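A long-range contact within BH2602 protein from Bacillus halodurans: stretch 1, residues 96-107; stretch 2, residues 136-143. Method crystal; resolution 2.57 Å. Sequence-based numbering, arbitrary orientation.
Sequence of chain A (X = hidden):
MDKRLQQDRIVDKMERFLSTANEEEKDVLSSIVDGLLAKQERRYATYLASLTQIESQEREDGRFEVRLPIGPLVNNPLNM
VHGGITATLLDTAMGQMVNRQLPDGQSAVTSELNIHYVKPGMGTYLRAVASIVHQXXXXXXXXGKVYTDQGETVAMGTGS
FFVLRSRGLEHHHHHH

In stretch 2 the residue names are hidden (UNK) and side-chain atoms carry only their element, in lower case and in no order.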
ATOM      1  N   GLN A  96       4.510  -1.706 -18.217  1.00 44.52           N
ATOM      2  CA  GLN A  96       4.297  -2.025 -19.609  1.00 37.25           C
ATOM      3  C   GLN A  96       2.805  -2.064 -19.921  1.00 41.25           C
ATOM      4  O   GLN A  96       2.392  -1.627 -20.997  1.00 49.68           O
ATOM      5  CB  GLN A  96       5.003  -3.331 -19.955  1.00 34.81           C
ATOM      6  CG  GLN A  96       6.529  -3.213 -19.810  1.00 41.72           C
ATOM      7  CD  GLN A  96       7.290  -4.252 -20.615  1.00 43.19           C
ATOM      8  OE1 GLN A  96       6.966  -5.432 -20.592  1.00 46.00           O
ATOM      9  NE2 GLN A  96       8.313  -3.812 -21.322  1.00 46.44           N
HETATM   10  N   MSE A  97       2.006  -2.564 -18.972  1.00 26.51           N
HETATM   11  CA  MSE A  97       0.544  -2.594 -19.100  1.00 29.80           C
HETATM   12  C   MSE A  97       0.076  -1.153 -19.363  1.00 22.30           C
HETATM   13  O   MSE A  97      -0.449  -0.837 -20.431  1.00 38.68           O
HETATM   14  CB  MSE A  97      -0.090  -3.102 -17.795  1.00 43.13           C
HETATM   15  CG  MSE A  97      -1.642  -3.119 -17.752  1.00 30.24           C
HETATM   16 SE   MSE A  97      -2.501  -4.531 -18.802  1.00 72.16          SE
HETATM   17  CE  MSE A  97      -2.496  -3.666 -20.553  1.00 48.53           C
ATOM     18  N   VAL A  98       0.291  -0.273 -18.386  1.00 21.14           N
ATOM     19  CA  VAL A  98      -0.089   1.136 -18.531  1.00 34.99           C
ATOM     20  C   VAL A  98       0.361   1.734 -19.869  1.00 43.61           C
ATOM     21  O   VAL A  98      -0.430   2.321 -20.616  1.00 32.80           O
ATOM     22  CB  VAL A  98       0.529   2.018 -17.419  1.00 33.39           C
ATOM     23  CG1 VAL A  98       0.016   3.453 -17.545  1.00 37.16           C
ATOM     24  CG2 VAL A  98       0.187   1.470 -16.062  1.00 29.76           C
ATOM     25  N   ASN A  99       1.640   1.579 -20.176  1.00 49.61           N
ATOM     26  CA  ASN A  99       2.178   2.160 -21.390  1.00 51.95           C
ATOM     27  C   ASN A  99       1.635   1.626 -22.711  1.00 54.28           C
ATOM     28  O   ASN A  99       1.689   2.310 -23.731  1.00 57.76           O
ATOM     29  CB  ASN A  99       3.701   2.093 -21.329  1.00 48.05           C
ATOM     30  CG  ASN A  99       4.264   3.087 -20.331  1.00 49.56           C
ATOM     31  OD1 ASN A  99       4.111   4.292 -20.500  1.00 56.00           O
ATOM     32  ND2 ASN A  99       4.900   2.589 -19.274  1.00 65.63           N
ATOM     33  N   ARG A 100       1.089   0.420 -22.702  1.00 42.73           N
ATOM     34  CA  ARG A 100       0.531  -0.120 -23.923  1.00 30.82           C
ATOM     35  C   ARG A 100      -0.865   0.451 -24.200  1.00 39.47           C
ATOM     36  O   ARG A 100      -1.335   0.448 -25.342  1.00 45.30           O
ATOM     37  CB  ARG A 100       0.497  -1.639 -23.852  1.00 41.50           C
ATOM     38  CG  ARG A 100       1.697  -2.282 -24.548  1.00 58.43           C
ATOM     39  CD  ARG A 100       1.259  -3.364 -25.526  1.00 72.25           C
ATOM     40  NE  ARG A 100       0.241  -2.913 -26.484  1.00 84.41           N
ATOM     41  CZ  ARG A 100      -1.062  -2.782 -26.215  1.00 85.92           C
ATOM     42  NH1 ARG A 100      -1.530  -3.067 -25.005  1.00 86.62           N
ATOM     43  NH2 ARG A 100      -1.902  -2.372 -27.162  1.00 75.77           N
ATOM     44  N   GLN A 101      -1.503   0.970 -23.149  1.00 32.62           N
ATOM     45  CA  GLN A 101      -2.837   1.551 -23.241  1.00 44.62           C
ATOM     46  C   GLN A 101      -2.782   3.070 -23.339  1.00 49.23           C
ATOM     47  O   GLN A 101      -3.793   3.748 -23.111  1.00 54.05           O
ATOM     48  CB  GLN A 101      -3.657   1.163 -22.011  1.00 46.25           C
ATOM     49  CG  GLN A 101      -4.038  -0.302 -21.979  1.00 47.32           C
ATOM     50  CD  GLN A 101      -5.039  -0.636 -23.050  1.00 57.37           C
ATOM     51  OE1 GLN A 101      -6.186  -0.206 -22.981  1.00 70.56           O
ATOM     52  NE2 GLN A 101      -4.610  -1.389 -24.062  1.00 51.09           N
ATOM     53  N   LEU A 102      -1.610   3.603 -23.676  1.00 49.22           N
ATOM     54  CA  LEU A 102      -1.437   5.046 -23.776  1.00 51.12           C
ATOM     55  C   LEU A 102      -1.012   5.513 -25.154  1.00 65.04           C
ATOM     56  O   LEU A 102      -0.224   4.846 -25.836  1.00 69.39           O
ATOM     57  CB  LEU A 102      -0.390   5.547 -22.769  1.00 39.33           C
ATOM     58  CG  LEU A 102      -0.610   5.507 -21.255  1.00 40.81           C
ATOM     59  CD1 LEU A 102       0.521   6.296 -20.570  1.00 41.38           C
ATOM     60  CD2 LEU A 102      -1.935   6.114 -20.896  1.00 37.11           C
ATOM     61  N   PRO A 103      -1.528   6.678 -25.581  1.00 60.23           N
ATOM     62  CA  PRO A 103      -1.218   7.280 -26.878  1.00 62.71           C
ATOM     63  C   PRO A 103       0.293   7.324 -27.109  1.00 80.23           C
ATOM     64  O   PRO A 103       1.073   7.200 -26.160  1.00 85.85           O
ATOM     65  CB  PRO A 103      -1.817   8.670 -26.747  1.00 58.57           C
ATOM     66  CG  PRO A 103      -3.072   8.381 -25.979  1.00 58.19           C
ATOM     67  CD  PRO A 103      -2.587   7.441 -24.895  1.00 56.60           C
ATOM     68  N   ASP A 104       0.707   7.490 -28.364  1.00 83.75           N
ATOM     69  CA  ASP A 104       2.130   7.563 -28.677  1.00 88.28           C
ATOM     70  C   ASP A 104       2.750   8.782 -28.001  1.00 81.44           C
ATOM     71  O   ASP A 104       3.884   8.724 -27.520  1.00 79.27           O
ATOM     72  CB  ASP A 104       2.349   7.649 -30.189  1.00 96.90           C
ATOM     73  CG  ASP A 104       2.571   6.294 -30.820  1.00107.45           C
ATOM     74  OD1 ASP A 104       2.892   6.247 -32.025  1.00116.73           O
ATOM     75  OD2 ASP A 104       2.429   5.275 -30.112  1.00106.01           O
ATOM     76  N   GLY A 105       1.994   9.877 -27.971  1.00 79.04           N
ATOM     77  CA  GLY A 105       2.469  11.104 -27.352  1.00 85.59           C
ATOM     78  C   GLY A 105       2.160  11.199 -25.868  1.00 91.38           C
ATOM     79  O   GLY A 105       1.853  12.278 -25.360  1.00 98.34           O
ATOM     80  N   GLN A 106       2.237  10.066 -25.175  1.00 86.46           N
ATOM     81  CA  GLN A 106       1.979  10.002 -23.742  1.00 73.06           C
ATOM     82  C   GLN A 106       2.816   8.902 -23.106  1.00 66.84           C
ATOM     83  O   GLN A 106       3.251   7.971 -23.778  1.00 71.54           O
ATOM     84  CB  GLN A 106       0.494   9.742 -23.470  1.00 69.10           C
ATOM     85  CG  GLN A 106      -0.395  10.972 -23.624  1.00 68.08           C
ATOM     86  CD  GLN A 106      -1.857  10.716 -23.245  1.00 78.33           C
ATOM     87  OE1 GLN A 106      -2.160  10.243 -22.146  1.00 80.00           O
ATOM     88  NE2 GLN A 106      -2.766  11.042 -24.157  1.00 84.63           N
ATOM     89  N   SER A 107       3.046   9.024 -21.803  1.00 63.52           N
ATOM     90  CA  SER A 107       3.834   8.051 -21.047  1.00 56.40           C
ATOM     91  C   SER A 107       3.340   8.066 -19.608  1.00 49.40           C
ATOM     92  O   SER A 107       2.549   8.935 -19.238  1.00 47.97           O
ATOM     93  CB  SER A 107       5.311   8.431 -21.085  1.00 55.81           C
ATOM     94  OG  SER A 107       5.504   9.731 -20.551  1.00 64.17           O
ATOM     95  N   UNK A 136      -7.848   6.864 -15.958  1.00 29.96           N
ATOM     96  CA  UNK A 136      -8.182   8.278 -16.020  1.00 39.26           C
ATOM     97  C   UNK A 136      -7.188   8.954 -16.955  1.00 47.46           C
ATOM     98  O   UNK A 136      -6.315   8.294 -17.541  1.00 38.55           O
ATOM     99  N   UNK A 137      -7.314  10.263 -17.138  1.00 53.09           N
ATOM    100  CA  UNK A 137      -6.360  10.961 -17.988  1.00 60.97           C
ATOM    101  C   UNK A 137      -5.349  11.611 -17.061  1.00 64.35           C
ATOM    102  O   UNK A 137      -4.363  12.203 -17.491  1.00 75.68           O
ATOM    103  c   UNK A 137      -6.422  12.748 -21.880  1.00 75.40           C
ATOM    104  c   UNK A 137      -7.054  12.016 -18.846  1.00 64.33           C
ATOM    105  n   UNK A 137      -6.142  11.699 -22.907  1.00 73.74           N
ATOM    106  c   UNK A 137      -7.692  11.464 -20.108  1.00 68.21           C
ATOM    107  c   UNK A 137      -7.768  12.537 -21.185  1.00 73.04           C
ATOM    108  N   UNK A 138      -5.618  11.456 -15.772  1.00 65.70           N
ATOM    109  CA  UNK A 138      -4.809  11.995 -14.690  1.00 72.18           C
ATOM    110  C   UNK A 138      -3.795  10.939 -14.185  1.00 65.98           C
ATOM    111  O   UNK A 138      -2.571  11.133 -14.198  1.00 54.66           O
ATOM    112  c   UNK A 138      -6.606  11.189 -13.076  1.00 62.29           C
ATOM    113  n   UNK A 138      -8.680  11.303 -11.866  1.00 59.77           N
ATOM    114  c   UNK A 138      -5.762  12.387 -13.557  1.00 69.08           C
ATOM    115  o   UNK A 138      -8.740  11.727 -14.070  1.00 57.02           O
ATOM    116  c   UNK A 138      -8.104  11.435 -13.047  1.00 64.06           C
ATOM    117  N   UNK A 139      -4.332   9.811 -13.746  1.00 59.85           N
ATOM    118  CA  UNK A 139      -3.527   8.730 -13.213  1.00 48.79           C
ATOM    119  C   UNK A 139      -4.169   7.430 -13.649  1.00 38.53           C
ATOM    120  O   UNK A 139      -5.378   7.388 -13.929  1.00 35.26           O
ATOM    121  n   UNK A 139      -7.126   6.318  -7.682  1.00 75.60           N
ATOM    122  c   UNK A 139      -3.512   8.801 -11.686  1.00 40.58           C
ATOM    123  c   UNK A 139      -4.523   8.149  -9.502  1.00 64.05           C
ATOM    124  c   UNK A 139      -4.701   8.122 -11.011  1.00 44.07           C
ATOM    125  c   UNK A 139      -6.531   7.297  -8.344  1.00 66.97           C
ATOM    126  n   UNK A 139      -7.167   8.441  -8.540  1.00 65.04           N
ATOM    127  n   UNK A 139      -5.292   7.131  -8.788  1.00 66.95           N
ATOM    128  N   UNK A 140      -3.363   6.372 -13.700  1.00 35.96           N
ATOM    129  CA  UNK A 140      -3.866   5.063 -14.095  1.00 29.51           C
ATOM    130  C   UNK A 140      -3.625   4.076 -12.985  1.00 31.01           C
ATOM    131  O   UNK A 140      -2.493   3.828 -12.605  1.00 36.55           O
ATOM    132  c   UNK A 140      -3.194   4.535 -15.388  1.00 26.03           C
ATOM    133  c   UNK A 140      -3.703   5.307 -16.607  1.00 37.31           C
ATOM    134  c   UNK A 140      -3.509   3.061 -15.572  1.00 14.62           C
ATOM    135  c   UNK A 140      -3.028   4.911 -17.889  1.00 46.71           C
ATOM    136  N   UNK A 141      -4.720   3.527 -12.467  1.00 26.83           N
ATOM    137  CA  UNK A 141      -4.679   2.553 -11.398  1.00 33.64           C
ATOM    138  C   UNK A 141      -4.679   1.176 -12.048  1.00 38.46           C
ATOM    139  O   UNK A 141      -5.528   0.878 -12.893  1.00 40.41           O
ATOM    140  c   UNK A 141      -5.875   4.133  -9.895  1.00 30.42           C
ATOM    141  c   UNK A 141      -5.901   2.726 -10.503  1.00 36.76           C
ATOM    142  c   UNK A 141      -5.929   1.652  -9.415  1.00 41.57           C
ATOM    143  N   UNK A 142      -3.708   0.354 -11.655  1.00 31.49           N
ATOM    144  CA  UNK A 142      -3.544  -0.983 -12.190  1.00 32.98           C
ATOM    145  C   UNK A 142      -3.371  -1.944 -11.021  1.00 46.53           C
ATOM    146  O   UNK A 142      -3.129  -1.516  -9.901  1.00 48.67           O
ATOM    147  c   UNK A 142      -2.024  -2.508 -13.533  1.00 30.72           C
ATOM    148  c   UNK A 142      -2.304  -1.057 -13.127  1.00 33.91           C
ATOM    149  c   UNK A 142      -1.083  -0.478 -12.422  1.00 40.05           C
ATOM    150  N   UNK A 143      -3.505  -3.242 -11.287  1.00 45.76           N
ATOM    151  CA  UNK A 143      -3.386  -4.256 -10.252  1.00 32.32           C
ATOM    152  C   UNK A 143      -2.660  -5.457 -10.820  1.00 36.16           C
ATOM    153  O   UNK A 143      -2.727  -5.705 -12.019  1.00 39.79           O
ATOM    154  c   UNK A 143      -5.470  -5.679 -10.739  1.00 37.14           C
ATOM    155  c   UNK A 143      -6.880  -6.021 -10.308  1.00 52.77           C
ATOM    156  o   UNK A 143      -7.055  -6.571  -9.195  1.00 67.09           O
ATOM    157  o   UNK A 143      -7.814  -5.734 -11.086  1.00 60.61           O
ATOM    158  c   UNK A 143      -4.777  -4.687  -9.783  1.00 26.07           C
TER

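Position 136 has backbone atoms alone, with no side-chain carbon, and touches nothing on stretch 1. It is Gly136. An ideal CB here would lie 2.9 Å from an oxygen at the end of the side chain of position 138, so the bare backbone suits the place; its N donates a hydrogen bond to O of position 139.

Position 137 carries four carbons in a row ending in a nitrogen. CA-to-CB points sideways, yet the chain's end comes nearer to stretch 1, where its nitrogen lies 3.7 Å from Gln106 NE2. This is Lys137. Both nitrogens are donors, so the pair forms no hydrogen bond. A long, flexible, charged chain fits an exposed site such as this.

Position 138 shows three carbons, the third carrying one oxygen and one nitrogen, an unbranched chain with a terminal amide that touches nothing on stretch 1: Gln138. It is exposed, a setting in which a polar amide is at ease.

Position 139, the first of the strand, has three carbons, a nitrogen, and then a carbon bearing two more nitrogens, and does not touch stretch 1. This planar guanidinium identifies Arg139. Although it is buried, its NH1 and NH2 are hydrogen-bonded elsewhere in the structure, which meets the needs of a polar group in the interior.

Position 140 has four carbons, forked at the first, with one arm two carbons long. CA-to-CB points toward stretch 1, and the end carbon of the longer arm lies 3.4 Å from both Val98 CG1 and Leu102 CD2. This is Ile140. The beta-branched shape suits a strand, while the extended arm, ending in CD1, reaches both partners.

Position 141 has one carbon carrying two others, three in all, and points away from stretch 1 without touching it: Val141. It is buried, so its compact apolar side chain suits an interior site beyond this contact.

Position 142 has the same three-carbon fork but points toward stretch 1. One branch carbon lies 4.3 Å from Val98 CG2, the other 4.3 Å from CG of Met97, a selenomethionine. It is Val142, whose short beta-branched apolar side chain suits a buried strand site facing apolar neighbours.

Position 143 has three carbons, the third bearing two oxygens, and is out of reach of stretch 1: Glu143. It is partly exposed, so its carboxylate need not enter the apolar contact.

The contact therefore works by apolar packing, with no hydrogen bond across it. Strand alternation turns Ile140 and Val142 toward stretch 1, where Val98 meets both. Leu102, just beyond the helix, extends the packing around Ile140, while Lys137 and Gln106 add a looser polar approach.

Stretch 2, residues 136-143: GKQRIVVE
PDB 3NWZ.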